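PDB 4HL7: nicotinate phosphoribosyltransferase from Vibrio cholerae, which probably catalyses the ATP-dependent formation of nicotinate D-ribonucleotide from nicotinate and phosphoribosyl diphosphate, a step of NAD(+) biosynthesis. Local coordinates for residues L327-A332 with F347-L353; V159-K163 with F352-A358. One frame throughout, in Å; residues are numbered along the deposited sequence.

Contact 1. Residues L327-A332 with F347-L353; sequences LDFDQA and FGIGTFL. With SO4 (sulfate ion), chain C.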
loop_
_atom_site.group_PDB
_atom_site.type_symbol
_atom_site.label_atom_id
_atom_site.label_comp_id
_atom_site.label_asym_id
_atom_site.label_seq_id
_atom_site.Cartn_x
_atom_site.Cartn_y
_atom_site.Cartn_z
ATOM N N LEU A 327 2.161 6.016 10.627
ATOM C CA LEU A 327 1.796 7.240 11.391
ATOM C C LEU A 327 0.743 7.023 12.440
ATOM O O LEU A 327 -0.083 6.139 12.318
ATOM C CB LEU A 327 1.265 8.296 10.410
ATOM C CG LEU A 327 2.460 8.753 9.545
ATOM C CD1 LEU A 327 1.929 9.446 8.306
ATOM C CD2 LEU A 327 3.441 9.687 10.285
ATOM N N ASP A 328 0.715 7.937 13.398
ATOM C CA ASP A 328 -0.423 8.154 14.277
ATOM C C ASP A 328 -0.650 9.678 14.277
ATOM O O ASP A 328 0.107 10.436 13.609
ATOM C CB ASP A 328 -0.114 7.667 15.718
ATOM C CG ASP A 328 1.226 8.186 16.242
ATOM O OD1 ASP A 328 2.025 7.311 16.708
ATOM O OD2 ASP A 328 1.484 9.460 16.222
ATOM N N PHE A 329 -1.662 10.136 15.004
ATOM C CA PHE A 329 -2.063 11.566 14.819
ATOM C C PHE A 329 -1.029 12.498 15.426
ATOM O O PHE A 329 -0.798 13.600 14.911
ATOM C CB PHE A 329 -3.437 11.889 15.451
ATOM C CG PHE A 329 -4.641 11.334 14.711
ATOM C CD1 PHE A 329 -4.639 11.138 13.328
ATOM C CD2 PHE A 329 -5.831 11.100 15.419
ATOM C CE1 PHE A 329 -5.780 10.642 12.679
ATOM C CE2 PHE A 329 -7.004 10.632 14.775
ATOM C CZ PHE A 329 -6.978 10.400 13.403
ATOM N N ASP A 330 -0.390 12.079 16.546
ATOM C CA ASP A 330 0.610 12.952 17.118
ATOM C C ASP A 330 1.835 13.120 16.231
ATOM O O ASP A 330 2.422 14.199 16.134
ATOM C CB ASP A 330 0.949 12.543 18.577
ATOM C CG ASP A 330 -0.225 12.798 19.493
ATOM O OD1 ASP A 330 -0.640 13.980 19.598
ATOM O OD2 ASP A 330 -0.788 11.840 20.042
ATOM N N GLN A 331 2.246 12.058 15.575
ATOM C CA GLN A 331 3.293 12.194 14.542
ATOM C C GLN A 331 2.845 13.162 13.381
ATOM O O GLN A 331 3.625 13.995 12.878
ATOM C CB GLN A 331 3.589 10.824 13.956
ATOM C CG GLN A 331 4.421 9.864 14.825
ATOM C CD GLN A 331 4.722 8.541 14.054
ATOM O OE1 GLN A 331 5.377 8.556 13.027
ATOM N NE2 GLN A 331 4.204 7.427 14.547
ATOM N N ALA A 332 1.594 13.051 12.995
ATOM C CA ALA A 332 1.086 13.817 11.864
ATOM C C ALA A 332 1.100 15.305 12.246
ATOM O O ALA A 332 1.603 16.151 11.472
ATOM C CB ALA A 332 -0.295 13.352 11.491
ATOM N N PHE A 347 -1.539 12.915 5.162
ATOM C CA PHE A 347 -1.036 11.727 5.898
ATOM C C PHE A 347 -1.794 10.481 5.500
ATOM O O PHE A 347 -2.976 10.429 5.694
ATOM C CB PHE A 347 -1.206 12.009 7.400
ATOM C CG PHE A 347 -0.416 13.242 7.802
ATOM C CD1 PHE A 347 -1.041 14.506 7.882
ATOM C CD2 PHE A 347 0.966 13.163 7.936
ATOM C CE1 PHE A 347 -0.260 15.662 8.149
ATOM C CE2 PHE A 347 1.724 14.327 8.207
ATOM C CZ PHE A 347 1.095 15.552 8.293
ATOM N N GLY A 348 -1.095 9.523 4.886
ATOM C CA GLY A 348 -1.713 8.280 4.480
ATOM C C GLY A 348 -1.605 7.314 5.633
ATOM O O GLY A 348 -0.524 6.771 5.883
ATOM N N ILE A 349 -2.714 7.094 6.334
ATOM C CA ILE A 349 -2.714 6.258 7.553
ATOM C C ILE A 349 -3.525 4.950 7.400
ATOM O O ILE A 349 -4.635 4.962 6.844
ATOM C CB ILE A 349 -3.214 7.056 8.730
ATOM C CG1 ILE A 349 -2.406 8.386 8.796
ATOM C CG2 ILE A 349 -3.079 6.217 10.000
ATOM C CD1 ILE A 349 -2.674 9.236 10.073
ATOM N N GLY A 350 -2.921 3.851 7.826
ATOM C CA GLY A 350 -3.523 2.527 7.629
ATOM C C GLY A 350 -3.953 1.967 8.972
ATOM O O GLY A 350 -5.000 2.316 9.489
ATOM N N THR A 351 -3.080 1.147 9.547
ATOM C CA THR A 351 -3.301 0.409 10.765
ATOM C C THR A 351 -3.876 1.253 11.902
ATOM O O THR A 351 -4.798 0.825 12.570
ATOM C CB THR A 351 -1.928 -0.219 11.196
ATOM O OG1 THR A 351 -1.427 -1.007 10.085
ATOM C CG2 THR A 351 -2.089 -1.103 12.315
ATOM N N PHE A 352 -3.319 2.447 12.107
ATOM C CA PHE A 352 -3.729 3.306 13.229
ATOM C C PHE A 352 -5.193 3.644 13.110
ATOM O O PHE A 352 -5.869 3.846 14.126
ATOM C CB PHE A 352 -2.882 4.563 13.232
ATOM C CG PHE A 352 -3.317 5.610 14.218
ATOM C CD1 PHE A 352 -4.123 6.657 13.817
ATOM C CD2 PHE A 352 -2.854 5.585 15.553
ATOM C CE1 PHE A 352 -4.482 7.664 14.702
ATOM C CE2 PHE A 352 -3.220 6.599 16.444
ATOM C CZ PHE A 352 -4.024 7.647 15.996
ATOM N N LEU A 353 -5.712 3.679 11.886
ATOM C CA LEU A 353 -7.152 3.931 11.677
ATOM C C LEU A 353 -8.029 2.673 11.779
ATOM O O LEU A 353 -9.028 2.694 12.521
ATOM C CB LEU A 353 -7.456 4.664 10.332
ATOM C CG LEU A 353 -6.945 6.120 10.221
ATOM C CD1 LEU A 353 -7.200 6.664 8.817
ATOM C CD2 LEU A 353 -7.602 7.000 11.303
HETATM S S SO4 C . 0.297 2.012 8.092
HETATM O O1 SO4 C . -0.303 3.327 8.533
HETATM O O2 SO4 C . -0.710 0.943 7.726
HETATM O O3 SO4 C . 1.299 2.300 7.045
HETATM O O4 SO4 C . 0.961 1.299 9.222
HETATM O O HOH W 1 0.871 5.611 8.067
HETATM O O HOH W 2 -0.649 3.535 11.176
#
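Within the irregular alpha/beta barrel of this TIM-barrel-like family, residues 327-332 lead into the helix of the beta-alpha-beta unit 320-349 and pack on the end of its second strand and the short helix after it. No direct hydrogen bond joins the segments; 455 Å² is buried, with several apolar side-chain contacts. L327 lies across the strand end, CD1 3.9 Å from F347 CD2 and CB 4.0 Å from I349 CG1. Water 2 links L327 O (2.9 Å) to F352 N (3.0 Å), and water 1 accepts from L327 N (2.9 Å) beside G348 O and sulfate O1. D328 N-caps helix 329-339: its OD2 accepts from Q331 N (2.8 Å) and its OD1 from Q331 NE2 (3.1 Å). D328 CA sits over the F352 ring, 3.7 Å from its centroid, a CH-pi contact. F329 offers its ring face to the edge of F352, a T-shaped pair with centroids 4.9 Å apart and planes at 73°, while F329 CZ reaches L353 CD2 (4.0 Å); strand 181-183 and helix 155-174 cover the F329 ring. One helical turn on, A332 CB rests 3.7 Å above the centroid of F347. G350 and T351 open the short helix, and their backbone amides bind a sulfate, probably from the crystallisation liquor; such helix N-termini after barrel strands may bind substrate phosphate in phosphoribosyltransferases of this kind. T351 N and OG1 donate to sulfate O2 (3.0 and 3.1 Å). A side chain at G350 would collide with the ion, whose O1 accepts from G350 N at 2.8 Å.

Contact 2. Residues V159-K163 with F352-A358; sequences VLKTK and FLTNDLA
Residues 159-163 form a regular helical turn inside helix 155-174, with K163 N donating to V159 O (3.2 Å). Facing it, 352-354 are the end of the short helix 351-354 of the alpha/beta barrel; N355 leaves helical geometry (phi/psi -153/61), D356 is extended (-135/116) and A358 takes left-handed values (52/45). The CA atoms of L160 and L353 lie 7.4 Å apart, those of V159 and L357 6.6 Å. The contact thus packs the helix preceding barrel strand 181-183 against the short helix 351-354 and the loop after it, burying 308 Å². V159 (t) sets CG2 3.9 Å from A358 CB and CG1 3.9 Å from D356 O. L160 (t, p) puts CD1 4.3 Å from L353 CD2, with helix 192-205 also touching its side chain. K163, with chi angles m, t, m, t, crosses to F352 and D356. K163 NZ lies under the F352 ring (t), 3.4 Å from the centroid and 7° off the normal, a cation-pi interaction. K163 NZ also donates to F352 O (2.6 Å), and water 3 accepts from K163 NZ (2.9 Å) while donating to L353 O (3.0 Å). D356, chi1 and chi2 both near 180°, splits its carboxylate: OD2 accepts from A358 N (2.8 Å), closing an Asx turn, and OD1 meets K163 NZ at 2.8 Å in a salt bridge.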
loop_
_atom_site.group_PDB
_atom_site.type_symbol
_atom_site.label_atom_id
_atom_site.label_comp_id
_atom_site.label_asym_id
_atom_site.label_seq_id
_atom_site.Cartn_x
_atom_site.Cartn_y
_atom_site.Cartn_z
ATOM N N VAL A 159 -12.512 3.906 20.456
ATOM C CA VAL A 159 -11.082 4.217 20.412
ATOM C C VAL A 159 -10.875 5.355 19.424
ATOM O O VAL A 159 -10.115 6.318 19.680
ATOM C CB VAL A 159 -10.232 2.990 19.961
ATOM C CG1 VAL A 159 -8.807 3.427 19.612
ATOM C CG2 VAL A 159 -10.225 1.927 21.046
ATOM N N LEU A 160 -11.529 5.245 18.268
ATOM C CA LEU A 160 -11.347 6.286 17.244
ATOM C C LEU A 160 -11.902 7.629 17.751
ATOM O O LEU A 160 -11.283 8.690 17.567
ATOM C CB LEU A 160 -12.015 5.893 15.945
ATOM C CG LEU A 160 -11.902 6.930 14.819
ATOM C CD1 LEU A 160 -10.454 7.300 14.445
ATOM C CD2 LEU A 160 -12.640 6.388 13.580
ATOM N N LYS A 161 -13.070 7.579 18.392
ATOM C CA LYS A 161 -13.706 8.821 18.875
ATOM C C LYS A 161 -12.798 9.592 19.853
ATOM O O LYS A 161 -12.656 10.818 19.749
ATOM C CB LYS A 161 -15.075 8.511 19.473
ATOM C CG LYS A 161 -16.138 8.252 18.393
ATOM C CD LYS A 161 -17.384 7.638 19.012
ATOM C CE LYS A 161 -18.414 7.196 17.964
ATOM N NZ LYS A 161 -19.679 6.943 18.733
ATOM N N THR A 162 -12.136 8.858 20.752
ATOM C CA THR A 162 -11.215 9.445 21.721
ATOM C C THR A 162 -10.015 10.088 21.001
ATOM O O THR A 162 -9.586 11.167 21.366
ATOM C CB THR A 162 -10.681 8.396 22.693
ATOM O OG1 THR A 162 -11.785 7.779 23.373
ATOM C CG2 THR A 162 -9.817 9.059 23.736
ATOM N N LYS A 163 -9.453 9.404 20.005
ATOM C CA LYS A 163 -8.349 9.973 19.237
ATOM C C LYS A 163 -8.808 11.231 18.482
ATOM O O LYS A 163 -8.072 12.245 18.389
ATOM C CB LYS A 163 -7.769 8.941 18.215
ATOM C CG LYS A 163 -7.178 7.738 18.917
ATOM C CD LYS A 163 -6.420 6.728 18.050
ATOM C CE LYS A 163 -7.249 6.059 17.009
ATOM N NZ LYS A 163 -6.357 4.932 16.426
ATOM N N PHE A 352 -3.319 2.447 12.107
ATOM C CA PHE A 352 -3.729 3.306 13.229
ATOM C C PHE A 352 -5.193 3.644 13.110
ATOM O O PHE A 352 -5.869 3.846 14.126
ATOM C CB PHE A 352 -2.882 4.563 13.232
ATOM C CG PHE A 352 -3.317 5.610 14.218
ATOM C CD1 PHE A 352 -4.123 6.657 13.817
ATOM C CD2 PHE A 352 -2.854 5.585 15.553
ATOM C CE1 PHE A 352 -4.482 7.664 14.702
ATOM C CE2 PHE A 352 -3.220 6.599 16.444
ATOM C CZ PHE A 352 -4.024 7.647 15.996
ATOM N N LEU A 353 -5.712 3.679 11.886
ATOM C CA LEU A 353 -7.152 3.931 11.677
ATOM C C LEU A 353 -8.029 2.673 11.779
ATOM O O LEU A 353 -9.028 2.694 12.521
ATOM C CB LEU A 353 -7.456 4.664 10.332
ATOM C CG LEU A 353 -6.945 6.120 10.221
ATOM C CD1 LEU A 353 -7.200 6.664 8.817
ATOM C CD2 LEU A 353 -7.602 7.000 11.303
ATOM N N THR A 354 -7.688 1.629 10.992
ATOM C CA THR A 354 -8.599 0.473 10.768
ATOM C C THR A 354 -8.271 -0.777 11.547
ATOM O O THR A 354 -8.975 -1.817 11.424
ATOM C CB THR A 354 -8.656 0.113 9.261
ATOM O OG1 THR A 354 -7.366 -0.306 8.819
ATOM C CG2 THR A 354 -9.168 1.286 8.424
ATOM N N ASN A 355 -7.238 -0.718 12.389
ATOM C CA ASN A 355 -6.903 -1.889 13.194
ATOM C C ASN A 355 -6.201 -1.509 14.489
ATOM O O ASN A 355 -5.073 -1.932 14.752
ATOM C CB ASN A 355 -6.007 -2.822 12.363
ATOM C CG ASN A 355 -6.105 -4.272 12.829
ATOM O OD1 ASN A 355 -6.558 -4.557 13.925
ATOM N ND2 ASN A 355 -5.668 -5.180 11.998
ATOM N N ASP A 356 -6.900 -0.746 15.304
ATOM C CA ASP A 356 -6.334 -0.255 16.549
ATOM C C ASP A 356 -7.390 -0.464 17.644
ATOM O O ASP A 356 -8.479 0.115 17.589
ATOM C CB ASP A 356 -5.957 1.231 16.421
ATOM C CG ASP A 356 -5.334 1.786 17.742
ATOM O OD1 ASP A 356 -4.961 2.991 17.816
ATOM O OD2 ASP A 356 -5.207 0.968 18.682
ATOM N N LEU A 357 -7.067 -1.309 18.627
ATOM C CA LEU A 357 -7.997 -1.588 19.743
ATOM C C LEU A 357 -7.395 -1.066 21.046
ATOM O O LEU A 357 -7.822 -1.442 22.147
ATOM C CB LEU A 357 -8.277 -3.107 19.886
ATOM C CG LEU A 357 -8.954 -3.724 18.651
ATOM C CD1 LEU A 357 -9.282 -5.191 18.898
ATOM C CD2 LEU A 357 -10.223 -2.935 18.398
ATOM N N ALA A 358 -6.426 -0.176 20.894
ATOM C CA ALA A 358 -5.779 0.462 22.034
ATOM C C ALA A 358 -5.296 -0.607 23.049
ATOM O O ALA A 358 -5.500 -0.473 24.231
ATOM C CB ALA A 358 -6.728 1.481 22.693
HETATM O O HOH W 3 -8.873 3.920 15.309
#

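Overall arrangement
Contacts 1 and 2 lie 10 Å apart between centres and share F352 and L353, so the short helix 351-354 belongs to both. Contact 1 is the buried one: it joins neighbouring parts of one beta-alpha-beta unit through aromatic and aliphatic packing, its polar links being mediated by waters around the sulfate. Contact 2, nearer the surface and bridging nearly 190 residues of sequence, adds a charged centre, K163, to a few apolar contacts, with this one lysine serving ring, carbonyl and carboxylate. The ring of F352 divides the two: D328 and F329 meet it in contact 1, K163 in contact 2. They also touch directly, F329 CD2 lying 3.9 Å from K163 O.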